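Local coordinates for Esterase/lipase (Lactobacillus rhamnosus, PDB 4N5H) that hydrolyses carboxylic esters as an esterase of the alpha/beta hydrolase fold and may also transfer acyl groups, at the interface of chains A and B. Sequence-based numbering; all coordinates share one arbitrary frame. Chains: chain A/B, Esterase/lipase.

Contact 1: the interface of chains A and B. Residues chain A 41, 129, 132-133; chain B 272, 275, 288-289.
A:Arg133, at the end of the 3-10 helix 131-133, meets B:Glu289 and B:Pro288 in the first turn of helix 288-311. Its guanidinium grips the B:Glu289 carboxylate end-on: NH2 forms a salt bridge to OE2 at 2.8 Å, and NH1 donates to OE1 at 2.9 Å. The two planes are turned 45° against each other, with OE1 met on its syn side and OE2 from above the carboxylate plane. From the opposite face of that plane, NE2 of the B:His275 imidazole reaches the same OE2 at 2.8 Å, which gives this oxygen two donors, one from each chain. On chain A the guanidinium is fixed at its edge by three acceptors, the main-chain O of A:Phe129 (2.8 Å from NE), the side-chain OE1 of A:Gln132 and the A:Tyr41 hydroxyl. A bend at chi3 (67°) turns the head towards them. The B:Pro288 ring covers the arginine stem, CG lying 3.8 Å from CB of A:Arg133. Beside this charged pair, CE1 of B:His275 sits 3.8 Å above the centre of the A:Phe129 ring. The ion pair, braced on both sides, is likely to anchor chain B on chain A, provided that this interface of the deposited tetramer is biological.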
# COMPACT_ATOMS: atom_id res chain seq x y z
N TYR A 41 -16.62 6.89 13.92
CA TYR A 41 -17.32 7.50 14.98
C TYR A 41 -18.25 6.49 15.67
O TYR A 41 -19.12 5.87 15.01
CB TYR A 41 -18.23 8.57 14.43
CG TYR A 41 -17.67 9.86 13.91
CD1 TYR A 41 -17.47 10.09 12.53
CD2 TYR A 41 -17.38 10.89 14.77
CE1 TYR A 41 -17.05 11.30 12.05
CE2 TYR A 41 -16.95 12.11 14.29
CZ TYR A 41 -16.85 12.30 12.93
OH TYR A 41 -16.48 13.59 12.50
N PHE A 129 -25.29 15.73 15.63
CA PHE A 129 -23.93 16.12 15.33
C PHE A 129 -23.65 16.48 13.90
O PHE A 129 -22.60 17.02 13.55
CB PHE A 129 -22.97 15.01 15.89
CG PHE A 129 -23.17 14.76 17.33
CD1 PHE A 129 -23.69 13.57 17.74
CD2 PHE A 129 -22.98 15.75 18.28
CE1 PHE A 129 -24.02 13.29 19.05
CE2 PHE A 129 -23.28 15.48 19.60
CZ PHE A 129 -23.79 14.25 20.00
N GLN A 132 -23.52 20.57 12.58
CA GLN A 132 -22.32 21.32 12.99
C GLN A 132 -21.11 21.02 12.13
O GLN A 132 -20.17 21.80 12.16
CB GLN A 132 -22.05 21.10 14.43
CG GLN A 132 -21.45 19.88 14.76
CD GLN A 132 -21.50 19.58 16.32
OE1 GLN A 132 -21.60 18.45 16.64
NE2 GLN A 132 -21.40 20.58 17.22
N ARG A 133 -21.12 19.88 11.38
CA ARG A 133 -19.98 19.52 10.55
C ARG A 133 -20.30 19.41 9.08
O ARG A 133 -19.52 18.87 8.28
CB ARG A 133 -19.33 18.23 11.12
CG ARG A 133 -20.11 16.99 10.91
CD ARG A 133 -19.65 15.85 11.89
NE ARG A 133 -19.98 16.19 13.27
CZ ARG A 133 -19.20 16.12 14.31
NH1 ARG A 133 -17.99 15.52 14.25
NH2 ARG A 133 -19.65 16.60 15.43
N ALA B 272 -22.02 16.31 24.22
CA ALA B 272 -21.28 16.44 22.96
C ALA B 272 -21.04 15.10 22.24
O ALA B 272 -20.56 15.04 21.08
CB ALA B 272 -19.91 17.09 23.18
N HIS B 275 -19.19 9.54 20.68
CA HIS B 275 -17.99 9.33 19.92
C HIS B 275 -16.75 9.95 20.58
O HIS B 275 -15.61 9.58 20.21
CB HIS B 275 -18.17 9.88 18.49
CG HIS B 275 -18.59 11.31 18.45
ND1 HIS B 275 -19.83 11.74 18.91
CD2 HIS B 275 -17.95 12.42 18.03
CE1 HIS B 275 -19.94 13.04 18.72
NE2 HIS B 275 -18.82 13.47 18.17
N PRO B 288 -13.84 17.13 13.47
CA PRO B 288 -13.97 18.54 13.92
C PRO B 288 -13.70 18.78 15.41
O PRO B 288 -12.99 19.72 15.77
CB PRO B 288 -15.45 18.86 13.59
CG PRO B 288 -15.78 17.95 12.45
CD PRO B 288 -14.93 16.73 12.55
N GLU B 289 -14.16 17.92 16.29
CA GLU B 289 -13.87 18.11 17.73
C GLU B 289 -12.42 17.90 18.10
O GLU B 289 -11.89 18.49 19.03
CB GLU B 289 -14.72 17.19 18.58
CG GLU B 289 -16.27 17.34 18.51
CD GLU B 289 -16.90 16.46 17.47
OE1 GLU B 289 -16.25 16.04 16.47
OE2 GLU B 289 -18.09 16.17 17.70

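Contact 2: the interface of chains A and B. Residues chain A 42-44, 125, 129; chain B 274-275.
B:Pro274 and B:His275, on a loop of the alpha/beta hydrolase fold, press against A:Trp125 of helix 112-129 and the end of strand 35-42. The tight part lies around the indole. A:Trp125 crosses B:His275 at about a right angle, its plane turned 76° from the imidazole, and puts its edge on a face of the ring with CZ2 3.6 Å above the centre. Its NE1 lies 3.0 Å from ND1 of B:His275, close enough for a hydrogen bond if ND1 carries no proton, though the indole N-H comes from well above the imidazole plane, so the contact is partly one of N-H on the ring face. With CG anti to the backbone N (chi1 -171°), A:Trp125 directs this edge across the boundary, while A:Phe129 backs one indole face, CD1 3.4 Å above it and towards the rim. B:Pro274, the residue with most surface hidden here, continues the packing: CG sits 4.0 Å from CD1 of A:Trp125, at the indole edge, and CB lies 3.5 Å from the carbonyl carbon of A:Glu44. Past the main-chain O of A:Arg42, which still touches CB of B:His275, the fit becomes looser and wet. One water links the main-chain N of A:Arg42 to O of B:His275. A second, 2.7 Å from O of B:Pro274, is shared with NH1 of A:Arg42, whose chain runs extended past the proline carbonyl with CD 4.0 Å from that oxygen.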
# COMPACT_ATOMS: atom_id res chain seq x y z
N ARG A 42 -18.16 6.39 17.00
CA ARG A 42 -19.17 5.60 17.68
C ARG A 42 -20.47 6.37 17.66
O ARG A 42 -20.52 7.54 18.02
CB ARG A 42 -18.75 5.41 19.15
CG ARG A 42 -17.63 4.45 19.39
CD ARG A 42 -17.25 4.47 20.87
NE ARG A 42 -16.18 3.54 21.08
CZ ARG A 42 -15.75 3.19 22.30
NH1 ARG A 42 -16.38 3.62 23.37
NH2 ARG A 42 -14.77 2.27 22.38
N TYR A 43 -21.57 5.70 17.36
CA TYR A 43 -22.85 6.38 17.43
C TYR A 43 -23.72 6.07 18.70
O TYR A 43 -24.81 6.62 18.83
CB TYR A 43 -23.70 6.19 16.12
CG TYR A 43 -23.96 4.81 15.65
CD1 TYR A 43 -24.83 4.00 16.36
CD2 TYR A 43 -23.33 4.26 14.50
CE1 TYR A 43 -25.17 2.77 15.89
CE2 TYR A 43 -23.65 2.99 14.07
CZ TYR A 43 -24.55 2.25 14.75
OH TYR A 43 -24.83 0.93 14.31
N GLU A 44 -23.16 5.23 19.55
CA GLU A 44 -23.68 5.07 20.87
C GLU A 44 -22.57 4.76 21.86
O GLU A 44 -21.44 4.57 21.48
CB GLU A 44 -24.87 4.12 20.83
CG GLU A 44 -24.52 2.80 20.42
CD GLU A 44 -25.81 1.89 20.14
OE1 GLU A 44 -26.14 1.12 21.08
OE2 GLU A 44 -26.50 1.91 19.12
N TRP A 125 -27.76 10.02 15.97
CA TRP A 125 -26.47 10.64 16.08
C TRP A 125 -26.30 11.76 15.06
O TRP A 125 -25.89 12.88 15.38
CB TRP A 125 -25.38 9.59 15.89
CG TRP A 125 -24.00 10.10 16.20
CD1 TRP A 125 -23.32 10.03 17.38
CD2 TRP A 125 -23.13 10.76 15.30
NE1 TRP A 125 -22.10 10.60 17.28
CE2 TRP A 125 -21.91 11.01 15.99
CE3 TRP A 125 -23.22 11.11 13.94
CZ2 TRP A 125 -20.85 11.68 15.40
CZ3 TRP A 125 -22.13 11.73 13.37
CH2 TRP A 125 -21.00 12.05 14.10
N PHE A 129 -25.29 15.73 15.63
CA PHE A 129 -23.93 16.12 15.33
C PHE A 129 -23.65 16.48 13.90
O PHE A 129 -22.60 17.02 13.55
CB PHE A 129 -22.97 15.01 15.89
CG PHE A 129 -23.17 14.76 17.33
CD1 PHE A 129 -23.69 13.57 17.74
CD2 PHE A 129 -22.98 15.75 18.28
CE1 PHE A 129 -24.02 13.29 19.05
CE2 PHE A 129 -23.28 15.48 19.60
CZ PHE A 129 -23.79 14.25 20.00
N PRO B 274 -21.32 10.39 22.16
CA PRO B 274 -20.70 9.19 22.57
C PRO B 274 -19.38 8.87 21.83
O PRO B 274 -18.62 7.97 22.23
CB PRO B 274 -21.76 8.16 22.21
CG PRO B 274 -22.43 8.69 21.03
CD PRO B 274 -22.53 10.14 21.35
N HIS B 275 -19.19 9.54 20.68
CA HIS B 275 -17.99 9.33 19.92
C HIS B 275 -16.75 9.95 20.58
O HIS B 275 -15.61 9.58 20.21
CB HIS B 275 -18.17 9.88 18.49
CG HIS B 275 -18.59 11.31 18.45
ND1 HIS B 275 -19.83 11.74 18.91
CD2 HIS B 275 -17.95 12.42 18.03
CE1 HIS B 275 -19.94 13.04 18.72
NE2 HIS B 275 -18.82 13.47 18.17
O HOH W 1 -15.93 7.12 18.86
O HOH W 2 -18.39 5.76 23.81

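Contact 3: the interface of chains A and B. Residues chain A 37, 39; chain B 28-30.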
# COMPACT_ATOMS: atom_id res chain seq x y z
N TRP A 37 -12.69 12.05 4.26
CA TRP A 37 -13.54 11.23 5.12
C TRP A 37 -13.08 11.38 6.60
O TRP A 37 -11.89 11.60 6.87
CB TRP A 37 -13.71 9.75 4.71
CG TRP A 37 -12.59 8.70 4.88
CD1 TRP A 37 -11.27 8.89 5.04
CD2 TRP A 37 -12.76 7.24 4.77
NE1 TRP A 37 -10.60 7.72 5.05
CE2 TRP A 37 -11.48 6.67 4.88
CE3 TRP A 37 -13.86 6.39 4.57
CZ2 TRP A 37 -11.27 5.26 4.74
CZ3 TRP A 37 -13.67 4.97 4.59
CH2 TRP A 37 -12.39 4.44 4.65
N THR A 39 -13.60 8.96 10.01
CA THR A 39 -13.94 7.56 10.18
C THR A 39 -14.20 7.16 11.63
O THR A 39 -13.67 7.79 12.57
CB THR A 39 -12.84 6.64 9.59
OG1 THR A 39 -11.58 6.94 10.17
CG2 THR A 39 -12.77 6.80 8.10
N ASP B 28 -7.34 2.89 7.44
CA ASP B 28 -8.31 3.67 6.76
C ASP B 28 -8.22 5.22 6.90
O ASP B 28 -8.68 5.96 6.06
CB ASP B 28 -9.61 3.31 7.30
CG ASP B 28 -10.07 1.92 6.83
OD1 ASP B 28 -9.67 1.43 5.76
OD2 ASP B 28 -10.79 1.33 7.59
N GLU B 29 -7.69 5.65 8.01
CA GLU B 29 -7.77 7.04 8.38
C GLU B 29 -7.04 7.91 7.40
O GLU B 29 -5.88 7.59 6.97
CB GLU B 29 -7.19 7.19 9.80
CG GLU B 29 -7.46 8.55 10.40
CD GLU B 29 -6.71 8.88 11.68
OE1 GLU B 29 -5.74 8.20 12.10
OE2 GLU B 29 -7.10 9.90 12.28
N ARG B 30 -7.62 9.08 7.11
CA ARG B 30 -6.91 10.13 6.42
C ARG B 30 -5.61 10.48 7.12
O ARG B 30 -5.56 10.58 8.35
CB ARG B 30 -7.77 11.39 6.39
CG ARG B 30 -7.24 12.49 5.47
CD ARG B 30 -8.20 13.66 5.53
NE ARG B 30 -7.57 14.85 4.99
CZ ARG B 30 -7.99 16.05 5.23
NH1 ARG B 30 -9.12 16.24 5.91
NH2 ARG B 30 -7.31 17.11 4.71
O HOH W 3 -10.26 9.63 8.16
O HOH W 4 -11.18 14.37 6.77
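Strand 35-42 of chain A meets the C-terminal end of helix 2-28 of chain B and the loop that follows it. A:Trp37 has most surface hidden here and donates from the indole NE1 to the main-chain O of B:Asp28 at 2.8 Å. The bond is bent, 124° at the hydrogen, and the oxygen lies somewhat out of the indole plane. Because B:Asp28 is the last residue of its helix, the indole takes up a carbonyl at the helix end. A chi1 of 73°, with CG between the backbone N and the carbonyl carbon, turns the indole of A:Trp37 towards it. The B:Asp28 side chain crosses the indole obliquely, its methylene CB 3.6 Å from CZ2 of A:Trp37 and its carboxylate plane 66° from the ring. On chain A, CG2 of A:Thr39 sits 3.3 Å above the centre of one indole face and braces the ring. Two waters extend the contact towards B:Arg30. Both lie 2.9 Å from O of A:Trp37: one also bonds the main-chain N of B:Arg30, and the other its guanidinium NH1, brought there by an extended side chain. Replacing A:Trp37 with a leucine would probably leave the B:Asp28 carbonyl without its indole donor and uncover the methylene beside it. The patch seems to dock the end of the N-terminal helix onto a neighbouring subunit's strand, if the deposited assembly reflects the one in solution.

Contacts 1 and 2 adjoin, with the centres of their C-alpha atoms about 8 Å apart, and share A:Phe129 and B:His275, so the histidine ties the ion pair of one to the aromatic cluster of the other. Contact 3 lies apart, about 15 Å from contact 1 and 16 Å from contact 2, measured between the same centres. Strand 35-42 of chain A runs through all three, whereas chain B offers a different segment at contact 3. The chains are identical copies, yet the whole interface is not an exact two-fold; holds spread over strand 35-42, helix 112-129 and 3-10 helix 131-133 would probably limit rocking between these subunits.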